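Local coordinates for protein arsenical resistance operon trans-acting repressor (Bacteroides vulgatus, PDB 3KTB) that probably binds DNA as the ArsD-type repressor of an arsenical resistance operon, on a thioredoxin-like fold, at residues A[77-82]-A[98-103]. Residues are numbered along the deposited sequence; the frame is centred on the assembly and turned at random.
Sequences PITLVD and SEWTGV
Val81 sets one of its methyl groups on the indole of Trp100, a CH-pi contact that joins the central sheet of this thioredoxin-like ArsD fold to its C-terminal helix, 94-101. The methyl, CG2, lies 3.3 Å from the centroid of the six-membered ring and only 4° off its normal, at nearly equal range from all six carbons. With CG1 anti to the backbone N (chi1 175°), the second branch reaches over the five-membered ring, where CG1 stands a looser 4.2 Å from Trp100 CG. A beta-branched valine thus spreads its two methyls over both rings of a flat indole, whose broad, polarisable face suits C-H groups. Two residues back along strand 78-81, Thr79 turns the same way and meets the far rim obliquely, its CG2 4.2 Å from Trp100 CZ3; it is the methyl, the apolar branch of the threonine, that faces the indole. The intervening Leu80 points to the other side of the sheet, where it packs on Val64 of helix 62-69. Val87 and Ile7, on the strands flanking 78-81, also touch Trp100. Behind the tryptophan, Gly102 is first to leave helical geometry, with positive phi (79°); a CB here would press against Thr101 O, which glycine avoids. Gly102 N still bonds to Ser98 O at 2.9 Å, and the chain then turns back, where Ser98 OG donates to Val103 O across a short 2.5 Å.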
# COMPACT_ATOMS: atom_id res chain seq x y z
N PRO A 77 12.91 -21.34 22.64
CA PRO A 77 12.36 -21.39 21.27
C PRO A 77 10.92 -21.86 21.21
O PRO A 77 10.52 -22.73 21.96
CB PRO A 77 13.23 -22.45 20.60
CG PRO A 77 13.49 -23.43 21.67
CD PRO A 77 13.62 -22.59 22.96
N ILE A 78 10.16 -21.30 20.28
CA ILE A 78 8.81 -21.74 20.02
C ILE A 78 8.81 -22.47 18.69
O ILE A 78 9.35 -21.96 17.70
CB ILE A 78 7.86 -20.54 19.89
CG1 ILE A 78 7.73 -19.79 21.22
CG2 ILE A 78 6.50 -20.99 19.40
CD1 ILE A 78 6.95 -18.49 21.09
N THR A 79 8.20 -23.65 18.65
CA THR A 79 8.03 -24.40 17.41
C THR A 79 6.58 -24.45 17.00
O THR A 79 5.73 -24.87 17.77
CB THR A 79 8.51 -25.81 17.58
OG1 THR A 79 9.88 -25.78 18.00
CG2 THR A 79 8.42 -26.56 16.26
N LEU A 80 6.28 -24.00 15.79
CA LEU A 80 4.92 -24.10 15.27
C LEU A 80 4.86 -25.33 14.38
O LEU A 80 5.78 -25.59 13.61
CB LEU A 80 4.54 -22.86 14.46
CG LEU A 80 4.69 -21.49 15.10
CD1 LEU A 80 4.28 -20.41 14.10
CD2 LEU A 80 3.88 -21.39 16.39
N VAL A 81 3.78 -26.08 14.53
CA VAL A 81 3.50 -27.22 13.69
C VAL A 81 2.15 -26.92 13.06
O VAL A 81 1.15 -26.75 13.77
CB VAL A 81 3.46 -28.52 14.50
CG1 VAL A 81 3.04 -29.70 13.62
CG2 VAL A 81 4.83 -28.78 15.10
N ASP A 82 2.15 -26.84 11.73
CA ASP A 82 1.03 -26.35 10.93
C ASP A 82 0.42 -25.06 11.47
O ASP A 82 -0.80 -24.88 11.46
CB ASP A 82 -0.03 -27.44 10.73
CG ASP A 82 0.43 -28.52 9.74
OD1 ASP A 82 0.10 -29.70 9.95
OD2 ASP A 82 1.12 -28.18 8.74
N SER A 98 10.39 -36.56 13.83
CA SER A 98 10.24 -37.78 13.06
C SER A 98 8.76 -38.07 12.81
O SER A 98 8.37 -38.52 11.72
CB SER A 98 10.91 -38.93 13.83
OG SER A 98 11.15 -40.04 12.98
N GLU A 99 7.92 -37.78 13.82
CA GLU A 99 6.49 -38.03 13.70
C GLU A 99 5.83 -37.00 12.80
O GLU A 99 5.00 -37.35 11.96
CB GLU A 99 5.82 -38.10 15.08
CG GLU A 99 5.87 -39.50 15.73
CD GLU A 99 5.74 -39.47 17.27
OE1 GLU A 99 5.75 -40.56 17.88
OE2 GLU A 99 5.64 -38.37 17.86
N TRP A 100 6.20 -35.73 12.95
CA TRP A 100 5.57 -34.66 12.19
C TRP A 100 5.93 -34.70 10.71
O TRP A 100 5.27 -34.09 9.87
CB TRP A 100 5.99 -33.31 12.72
CG TRP A 100 5.50 -33.05 14.06
CD1 TRP A 100 4.35 -33.55 14.63
CD2 TRP A 100 6.10 -32.19 15.03
NE1 TRP A 100 4.21 -33.05 15.90
CE2 TRP A 100 5.27 -32.22 16.18
CE3 TRP A 100 7.26 -31.40 15.05
CZ2 TRP A 100 5.57 -31.48 17.33
CZ3 TRP A 100 7.55 -30.68 16.18
CH2 TRP A 100 6.70 -30.73 17.32
N THR A 101 6.97 -35.46 10.42
CA THR A 101 7.68 -35.35 9.18
C THR A 101 7.58 -36.67 8.38
O THR A 101 7.70 -36.69 7.16
CB THR A 101 9.13 -34.98 9.54
OG1 THR A 101 9.47 -33.69 9.00
CG2 THR A 101 10.09 -36.02 9.13
N GLY A 102 7.32 -37.76 9.08
CA GLY A 102 7.22 -39.05 8.42
C GLY A 102 8.59 -39.62 8.12
O GLY A 102 8.70 -40.74 7.63
N VAL A 103 9.64 -38.87 8.42
CA VAL A 103 11.01 -39.33 8.17
C VAL A 103 11.60 -40.07 9.38
O VAL A 103 11.49 -39.59 10.51
CB VAL A 103 11.94 -38.16 7.75
CG1 VAL A 103 13.40 -38.62 7.70
CG2 VAL A 103 11.48 -37.58 6.41